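Local coordinates for protein Hen1 (PDB 3JWH) that probably transfers a methyl group from S-adenosylmethionine to the 2'-hydroxyl of the 3'-terminal nucleotide of RNA, at residues A[11-19]-A[191-202]. Residues are numbered along the deposited sequence; the frame is centred on the assembly and turned at random.
Sequences ISLNQQRMN and IGEADPEVGSPT
With CG anti to the backbone N (chi1 177°), L13 swings its CD1 off the first turn of helix 13-27 onto I191, P201 and T202; R17, one turn on, also starts anti (-163°) and then bends at chi3, which turns its guanidinium toward T202. The helix packs here on the loop that joins strands 184-188 and 202-209, the antiparallel pair ending the seven-stranded sheet (order 3-2-1-4-5-7-6) of a Rossmann-fold methyltransferase. I191 sets its CD1 between the side chains of L13 and Q16, crossing L13 at about a right angle with 4.0 Å between their CD1 atoms. The same I191 methyl lies 3.9 Å from Q16 CB and also meets R17 N at the helix backbone. On the loop side L13 CD1 rests against the ring of P201, reaching CG at 4.0 Å, and touches T202 OG1. Q16 runs its extended chain over the start of the loop; its NE2 sits 3.5 Å from G192 CA, and its approach to I191 O is too badly angled for a hydrogen bond. R17 crosses T202 at about a right angle, NE being 3.7 Å from T202 CG2. Its NH1 gives N14 OD1 an almost straight bond (179°) in the guanidinium plane, on a lone pair of the amide oxygen, which fixes the group's rotation, while NE forms a salt bridge with E110, a residue of the S-adenosyl-L-homocysteine pocket. A leucine in place of R17 would probably leave E110 without this positive mate and N14 OD1 without its donor, and break the water link to the loop. That link is a single water, accepting from R17 NH2 at 3.1 Å and hydrogen-bonded to T202 OG1 at 2.9 Å.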
loop_
_atom_site.group_PDB
_atom_site.type_symbol
_atom_site.label_atom_id
_atom_site.label_comp_id
_atom_site.label_asym_id
_atom_site.label_seq_id
_atom_site.Cartn_x
_atom_site.Cartn_y
_atom_site.Cartn_z
ATOM N N ILE A 11 18.114 -9.222 3.934
ATOM C CA ILE A 11 16.699 -9.450 4.336
ATOM C C ILE A 11 16.297 -8.487 5.444
ATOM O O ILE A 11 15.944 -8.908 6.542
ATOM C CB ILE A 11 16.515 -10.891 4.802
ATOM N N SER A 12 16.360 -7.193 5.148
ATOM C CA SER A 12 15.974 -6.154 6.102
ATOM C C SER A 12 14.452 -6.138 6.292
ATOM O O SER A 12 13.724 -6.839 5.588
ATOM C CB SER A 12 16.438 -4.786 5.601
ATOM O OG SER A 12 15.806 -3.742 6.319
ATOM N N LEU A 13 13.972 -5.336 7.241
ATOM C CA LEU A 13 12.537 -5.257 7.500
ATOM C C LEU A 13 11.790 -4.678 6.310
ATOM O O LEU A 13 10.784 -5.236 5.877
ATOM C CB LEU A 13 12.254 -4.411 8.743
ATOM C CG LEU A 13 10.772 -4.202 9.068
ATOM C CD1 LEU A 13 10.044 -5.530 9.104
ATOM C CD2 LEU A 13 10.644 -3.481 10.396
ATOM N N ASN A 14 12.293 -3.559 5.791
ATOM C CA ASN A 14 11.681 -2.892 4.645
ATOM C C ASN A 14 11.654 -3.810 3.442
ATOM O O ASN A 14 10.661 -3.875 2.716
ATOM C CB ASN A 14 12.452 -1.629 4.281
ATOM C CG ASN A 14 12.506 -0.646 5.413
ATOM O OD1 ASN A 14 11.493 -0.372 6.057
ATOM N ND2 ASN A 14 13.691 -0.094 5.665
ATOM N N GLN A 15 12.762 -4.510 3.227
ATOM C CA GLN A 15 12.851 -5.430 2.109
ATOM C C GLN A 15 11.859 -6.558 2.334
ATOM O O GLN A 15 11.353 -7.150 1.386
ATOM C CB GLN A 15 14.267 -5.993 1.984
ATOM C CG GLN A 15 14.441 -6.971 0.830
ATOM C CD GLN A 15 14.129 -6.343 -0.518
ATOM O OE1 GLN A 15 14.693 -5.310 -0.881
ATOM N NE2 GLN A 15 13.230 -6.967 -1.268
ATOM N N GLN A 16 11.581 -6.861 3.594
ATOM C CA GLN A 16 10.623 -7.914 3.886
ATOM C C GLN A 16 9.231 -7.439 3.533
ATOM O O GLN A 16 8.412 -8.203 3.030
ATOM C CB GLN A 16 10.662 -8.294 5.360
ATOM C CG GLN A 16 11.653 -9.380 5.676
ATOM C CD GLN A 16 11.464 -9.930 7.071
ATOM O OE1 GLN A 16 12.136 -10.877 7.468
ATOM N NE2 GLN A 16 10.542 -9.334 7.825
ATOM N N ARG A 17 8.968 -6.169 3.810
ATOM C CA ARG A 17 7.669 -5.597 3.516
ATOM C C ARG A 17 7.451 -5.585 2.011
ATOM O O ARG A 17 6.446 -6.090 1.520
ATOM C CB ARG A 17 7.562 -4.179 4.079
ATOM C CG ARG A 17 6.122 -3.696 4.180
ATOM C CD ARG A 17 6.008 -2.323 4.812
ATOM N NE ARG A 17 6.600 -2.268 6.141
ATOM C CZ ARG A 17 7.831 -1.835 6.394
ATOM N NH1 ARG A 17 8.604 -1.411 5.405
ATOM N NH2 ARG A 17 8.293 -1.836 7.638
ATOM N N MET A 18 8.409 -5.028 1.278
ATOM C CA MET A 18 8.285 -4.973 -0.166
ATOM C C MET A 18 8.061 -6.345 -0.793
ATOM O O MET A 18 7.183 -6.503 -1.647
ATOM C CB MET A 18 9.508 -4.306 -0.784
ATOM C CG MET A 18 9.153 -3.066 -1.597
ATOM S SD MET A 18 8.548 -1.714 -0.581
ATOM C CE MET A 18 10.096 -0.930 -0.182
ATOM N N ASN A 19 8.844 -7.337 -0.378
ATOM C CA ASN A 19 8.687 -8.692 -0.912
ATOM C C ASN A 19 7.285 -9.201 -0.609
ATOM O O ASN A 19 6.652 -9.864 -1.431
ATOM C CB ASN A 19 9.705 -9.644 -0.272
ATOM C CG ASN A 19 11.098 -9.499 -0.861
ATOM O OD1 ASN A 19 11.334 -9.850 -2.020
ATOM N ND2 ASN A 19 12.028 -8.982 -0.064
ATOM N N ILE A 191 4.115 -9.983 7.911
ATOM C CA ILE A 191 5.297 -10.172 7.087
ATOM C C ILE A 191 6.581 -10.338 7.895
ATOM O O ILE A 191 7.537 -10.954 7.424
ATOM C CB ILE A 191 5.453 -9.013 6.064
ATOM C CG1 ILE A 191 5.792 -7.702 6.768
ATOM C CG2 ILE A 191 4.161 -8.854 5.272
ATOM C CD1 ILE A 191 7.269 -7.538 7.104
ATOM N N GLY A 192 6.602 -9.799 9.111
ATOM C CA GLY A 192 7.785 -9.922 9.947
ATOM C C GLY A 192 8.060 -11.337 10.445
ATOM O O GLY A 192 8.111 -12.290 9.662
ATOM N N GLU A 193 8.244 -11.481 11.753
ATOM C CA GLU A 193 8.514 -12.786 12.351
ATOM C C GLU A 193 7.805 -12.957 13.686
ATOM O O GLU A 193 8.009 -12.171 14.612
ATOM C CB GLU A 193 10.020 -12.971 12.534
ATOM C CG GLU A 193 10.761 -13.169 11.226
ATOM C CD GLU A 193 12.262 -13.063 11.381
ATOM O OE1 GLU A 193 12.836 -13.809 12.207
ATOM O OE2 GLU A 193 12.868 -12.229 10.673
ATOM N N ALA A 194 6.970 -13.990 13.772
ATOM C CA ALA A 194 6.208 -14.281 14.982
ATOM C C ALA A 194 7.063 -14.139 16.236
ATOM O O ALA A 194 8.216 -14.572 16.263
ATOM C CB ALA A 194 5.624 -15.687 14.905
ATOM N N ASP A 195 6.492 -13.534 17.273
ATOM C CA ASP A 195 7.208 -13.330 18.525
ATOM C C ASP A 195 7.595 -14.636 19.232
ATOM O O ASP A 195 8.732 -14.772 19.685
ATOM C CB ASP A 195 6.385 -12.454 19.469
ATOM C CG ASP A 195 7.164 -12.038 20.698
ATOM O OD1 ASP A 195 6.544 -11.546 21.661
ATOM O OD2 ASP A 195 8.403 -12.197 20.696
ATOM N N PRO A 196 6.669 -15.617 19.333
ATOM C CA PRO A 196 5.283 -15.655 18.859
ATOM C C PRO A 196 4.270 -15.317 19.954
ATOM O O PRO A 196 3.413 -16.135 20.294
ATOM C CB PRO A 196 5.140 -17.088 18.372
ATOM C CG PRO A 196 5.866 -17.833 19.440
ATOM C CD PRO A 196 7.116 -16.980 19.690
ATOM N N GLU A 197 4.380 -14.111 20.501
ATOM C CA GLU A 197 3.474 -13.647 21.541
ATOM C C GLU A 197 2.815 -12.340 21.104
ATOM O O GLU A 197 1.633 -12.121 21.366
ATOM C CB GLU A 197 4.224 -13.430 22.851
ATOM C CG GLU A 197 3.337 -12.939 23.979
ATOM C CD GLU A 197 4.097 -12.755 25.276
ATOM O OE1 GLU A 197 4.981 -11.872 25.331
ATOM O OE2 GLU A 197 3.812 -13.499 26.240
ATOM N N VAL A 198 3.585 -11.474 20.448
ATOM C CA VAL A 198 3.062 -10.200 19.960
ATOM C C VAL A 198 3.026 -10.172 18.434
ATOM O O VAL A 198 2.909 -9.107 17.833
ATOM C CB VAL A 198 3.912 -8.997 20.442
ATOM C CG1 VAL A 198 3.825 -8.866 21.944
ATOM C CG2 VAL A 198 5.354 -9.162 19.996
ATOM N N GLY A 199 3.132 -11.346 17.817
ATOM C CA GLY A 199 3.106 -11.439 16.367
ATOM C C GLY A 199 4.309 -10.817 15.676
ATOM O O GLY A 199 5.313 -10.516 16.323
ATOM N N SER A 200 4.201 -10.621 14.361
ATOM C CA SER A 200 5.277 -10.033 13.567
ATOM C C SER A 200 5.301 -8.512 13.683
ATOM O O SER A 200 4.312 -7.895 14.075
ATOM C CB SER A 200 5.128 -10.445 12.109
ATOM O OG SER A 200 5.060 -11.856 11.994
ATOM N N PRO A 201 6.437 -7.885 13.341
ATOM C CA PRO A 201 6.598 -6.430 13.416
ATOM C C PRO A 201 5.762 -5.621 12.421
ATOM O O PRO A 201 5.486 -4.442 12.654
ATOM C CB PRO A 201 8.098 -6.247 13.203
ATOM C CG PRO A 201 8.415 -7.341 12.244
ATOM C CD PRO A 201 7.667 -8.517 12.824
ATOM N N THR A 202 5.366 -6.253 11.319
ATOM C CA THR A 202 4.556 -5.589 10.299
ATOM C C THR A 202 3.264 -6.353 9.993
ATOM O O THR A 202 3.295 -7.537 9.632
ATOM C CB THR A 202 5.340 -5.425 8.962
ATOM O OG1 THR A 202 6.508 -4.621 9.176
ATOM C CG2 THR A 202 4.456 -4.760 7.896
HETATM O O HOH W 1 6.126 -1.839 9.819
#